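Local structure of MGS-MChE2 (Uncultured bacterium, 5JD6) at residues C196-K201 and Y224-C229. The protein is an alpha/beta-hydrolase enzyme from a lagoon-sediment metagenome that probably acts as an esterase, hydrolysing carboxylic ester bonds. Residues are numbered along the deposited sequence; the frame is centred on the assembly and turned at random.
Sequences CIIWGK and YWIDKC
The side chain of K201 climbs over the indole of W225. Its CB starts 3.6 Å from I226 O; CG then meets CB and CD1 of W225, and the bend at chi2 (-80°) brings CD alongside CD1 of W225. CE sits 4.0 Å from the centroid of the five-membered ring, 14° off its normal, a CH-pi contact that suits a lysine's long methylene chain, while NZ comes no nearer than W225 CB at 4.2 Å. An alanine in place of W225 would probably leave CD and CE of the lysine without the ring they cover, and free to turn. Beneath them run parallel strands 195-200 and 221-226, the final pair in the order of the alpha/beta-hydrolase sheet, the second at its edge, joined as a beta-alpha-beta unit through helix 208-217. W199 N donates to Y224 O, and I226 N bonds W199 O at 2.7 Å. CG2 of I198 meets CD1 of I226 at 3.8 Å, two buried isoleucines presenting methyl groups between the sheet and helix 238-252, where I198 touches F241 and L245 and I226 touches L244. C196 SG lies at the edge of the Y224 ring. G200, with no side chain, lets its CA approach C229 O to 3.3 Å, where a CB would clash.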
ATOM      1  N   CYS A 196       1.645  -0.784  11.557  1.00 27.12           N
ATOM      2  CA  CYS A 196       2.125   0.574  11.761  1.00 31.57           C
ATOM      3  C   CYS A 196       1.289   1.543  10.939  1.00 32.27           C
ATOM      4  O   CYS A 196       1.202   1.420   9.717  1.00 29.55           O
ATOM      5  CB  CYS A 196       3.602   0.691  11.382  1.00 25.86           C
ATOM      6  SG  CYS A 196       4.327   2.313  11.709  1.00 31.70           S
ATOM      7  N   ILE A 197       0.666   2.503  11.612  1.00 35.74           N
ATOM      8  CA  ILE A 197      -0.157   3.486  10.925  1.00 29.10           C
ATOM      9  C   ILE A 197       0.474   4.870  11.012  1.00 29.67           C
ATOM     10  O   ILE A 197       0.510   5.481  12.079  1.00 31.36           O
ATOM     11  CB  ILE A 197      -1.581   3.535  11.509  1.00 34.12           C
ATOM     12  CG1 ILE A 197      -2.112   2.120  11.737  1.00 31.42           C
ATOM     13  CG2 ILE A 197      -2.504   4.315  10.590  1.00 31.87           C
ATOM     14  CD1 ILE A 197      -3.407   2.077  12.515  1.00 34.05           C
ATOM     15  N   ILE A 198       0.982   5.349   9.882  1.00 28.67           N
ATOM     16  CA  ILE A 198       1.574   6.680   9.799  1.00 32.58           C
ATOM     17  C   ILE A 198       0.656   7.581   8.982  1.00 36.57           C
ATOM     18  O   ILE A 198       0.212   7.201   7.906  1.00 30.23           O
ATOM     19  CB  ILE A 198       2.977   6.636   9.166  1.00 28.35           C
ATOM     20  CG1 ILE A 198       3.872   5.660   9.933  1.00 29.43           C
ATOM     21  CG2 ILE A 198       3.594   8.025   9.140  1.00 34.04           C
ATOM     22  CD1 ILE A 198       5.246   5.482   9.331  1.00 26.38           C
ATOM     23  N   TRP A 199       0.362   8.772   9.489  1.00 33.21           N
ATOM     24  CA  TRP A 199      -0.663   9.596   8.860  1.00 35.07           C
ATOM     25  C   TRP A 199      -0.325  11.082   8.872  1.00 41.92           C
ATOM     26  O   TRP A 199       0.271  11.585   9.824  1.00 49.35           O
ATOM     27  CB  TRP A 199      -2.003   9.368   9.558  1.00 36.44           C
ATOM     28  CG  TRP A 199      -3.180   9.301   8.637  1.00 44.95           C
ATOM     29  CD1 TRP A 199      -3.926  10.349   8.180  1.00 47.00           C
ATOM     30  CD2 TRP A 199      -3.758   8.119   8.072  1.00 44.92           C
ATOM     31  NE1 TRP A 199      -4.931   9.892   7.361  1.00 47.38           N
ATOM     32  CE2 TRP A 199      -4.851   8.526   7.279  1.00 48.62           C
ATOM     33  CE3 TRP A 199      -3.460   6.756   8.161  1.00 41.91           C
ATOM     34  CZ2 TRP A 199      -5.643   7.619   6.578  1.00 49.35           C
ATOM     35  CZ3 TRP A 199      -4.246   5.857   7.463  1.00 44.44           C
ATOM     36  CH2 TRP A 199      -5.324   6.293   6.681  1.00 46.25           C
ATOM     37  N   GLY A 200      -0.712  11.780   7.810  1.00 38.85           N
ATOM     38  CA  GLY A 200      -0.622  13.228   7.787  1.00 50.39           C
ATOM     39  C   GLY A 200      -1.675  13.806   8.712  1.00 56.28           C
ATOM     40  O   GLY A 200      -2.823  13.363   8.700  1.00 59.74           O
ATOM     41  N   LYS A 201      -1.290  14.794   9.514  1.00 46.80           N
ATOM     42  CA  LYS A 201      -2.188  15.355  10.520  1.00 54.23           C
ATOM     43  C   LYS A 201      -3.306  16.202   9.912  1.00 61.13           C
ATOM     44  O   LYS A 201      -4.288  16.514  10.585  1.00 66.90           O
ATOM     45  CB  LYS A 201      -1.401  16.187  11.534  1.00 56.89           C
ATOM     46  CG  LYS A 201      -1.332  15.557  12.916  1.00 62.19           C
ATOM     47  CD  LYS A 201      -2.617  15.794  13.697  1.00 69.47           C
ATOM     48  CE  LYS A 201      -2.501  15.295  15.134  1.00 71.97           C
ATOM     49  NZ  LYS A 201      -1.183  15.616  15.749  1.00 68.58           N
ATOM     50  N   TYR A 224       1.160   6.854  14.357  1.00 35.30           N
ATOM     51  CA  TYR A 224       2.073   7.992  14.377  1.00 36.13           C
ATOM     52  C   TYR A 224       1.635   9.044  13.364  1.00 42.21           C
ATOM     53  O   TYR A 224       1.240   8.713  12.248  1.00 45.55           O
ATOM     54  CB  TYR A 224       3.506   7.542  14.084  1.00 37.05           C
ATOM     55  CG  TYR A 224       3.967   6.375  14.926  1.00 36.93           C
ATOM     56  CD1 TYR A 224       4.400   6.565  16.232  1.00 43.92           C
ATOM     57  CD2 TYR A 224       3.972   5.085  14.414  1.00 42.98           C
ATOM     58  CE1 TYR A 224       4.823   5.500  17.006  1.00 45.01           C
ATOM     59  CE2 TYR A 224       4.393   4.014  15.181  1.00 49.41           C
ATOM     60  CZ  TYR A 224       4.817   4.228  16.476  1.00 49.85           C
ATOM     61  OH  TYR A 224       5.238   3.167  17.245  1.00 55.49           O
ATOM     62  N   TRP A 225       1.707  10.312  13.753  1.00 43.09           N
ATOM     63  CA  TRP A 225       1.279  11.399  12.877  1.00 45.98           C
ATOM     64  C   TRP A 225       2.444  12.205  12.310  1.00 45.26           C
ATOM     65  O   TRP A 225       3.521  12.274  12.901  1.00 51.13           O
ATOM     66  CB  TRP A 225       0.328  12.343  13.620  1.00 50.07           C
ATOM     67  CG  TRP A 225      -1.103  11.896  13.619  1.00 56.40           C
ATOM     68  CD1 TRP A 225      -1.974  11.931  12.567  1.00 55.03           C
ATOM     69  CD2 TRP A 225      -1.836  11.366  14.729  1.00 44.63           C
ATOM     70  NE1 TRP A 225      -3.201  11.445  12.951  1.00 50.36           N
ATOM     71  CE2 TRP A 225      -3.142  11.093  14.274  1.00 54.70           C
ATOM     72  CE3 TRP A 225      -1.512  11.090  16.060  1.00 61.93           C
ATOM     73  CZ2 TRP A 225      -4.124  10.557  15.104  1.00 67.03           C
ATOM     74  CZ3 TRP A 225      -2.488  10.559  16.884  1.00 74.57           C
ATOM     75  CH2 TRP A 225      -3.778  10.300  16.404  1.00 79.68           C
ATOM     76  N   ILE A 226       2.208  12.814  11.152  1.00 40.70           N
ATOM     77  CA  ILE A 226       3.134  13.782  10.579  1.00 45.75           C
ATOM     78  C   ILE A 226       2.397  15.101  10.357  1.00 50.34           C
ATOM     79  O   ILE A 226       1.409  15.153   9.624  1.00 53.23           O
ATOM     80  CB  ILE A 226       3.739  13.288   9.251  1.00 45.22           C
ATOM     81  CG1 ILE A 226       4.476  11.964   9.458  1.00 40.56           C
ATOM     82  CG2 ILE A 226       4.681  14.333   8.673  1.00 42.14           C
ATOM     83  CD1 ILE A 226       5.051  11.377   8.185  1.00 35.44           C
ATOM     84  N   ASP A 227       2.877  16.161  10.998  1.00 48.50           N
ATOM     85  CA  ASP A 227       2.198  17.452  10.956  1.00 56.24           C
ATOM     86  C   ASP A 227       2.478  18.192   9.649  1.00 59.75           C
ATOM     87  O   ASP A 227       3.552  18.042   9.063  1.00 53.80           O
ATOM     88  CB  ASP A 227       2.615  18.310  12.155  1.00 55.54           C
ATOM     89  CG  ASP A 227       1.992  19.690  12.133  1.00 75.47           C
ATOM     90  OD1 ASP A 227       0.768  19.788  11.900  1.00 74.43           O
ATOM     91  OD2 ASP A 227       2.720  20.677  12.369  1.00 82.25           O
ATOM     92  N   LYS A 228       1.501  18.987   9.210  1.00 56.69           N
ATOM     93  CA  LYS A 228       1.581  19.739   7.959  1.00 59.00           C
ATOM     94  C   LYS A 228       1.828  18.783   6.805  1.00 55.79           C
ATOM     95  O   LYS A 228       2.733  18.970   5.993  1.00 56.21           O
ATOM     96  CB  LYS A 228       2.662  20.820   8.042  1.00 62.32           C
ATOM     97  CG  LYS A 228       2.555  21.633   9.320  1.00 65.89           C
ATOM     98  CD  LYS A 228       3.294  22.953   9.260  1.00 70.16           C
ATOM     99  CE  LYS A 228       2.907  23.813  10.453  1.00 73.84           C
ATOM    100  NZ  LYS A 228       3.816  24.972  10.639  1.00 92.42           N
ATOM    101  N   CYS A 229       0.992  17.753   6.756  1.00 52.97           N
ATOM    102  CA  CYS A 229       1.135  16.672   5.800  1.00 57.06           C
ATOM    103  C   CYS A 229      -0.233  16.192   5.329  1.00 54.01           C
ATOM    104  O   CYS A 229      -1.168  16.078   6.122  1.00 49.80           O
ATOM    105  CB  CYS A 229       1.919  15.519   6.425  1.00 54.13           C
ATOM    106  SG  CYS A 229       1.983  14.050   5.411  1.00 53.69           S
TER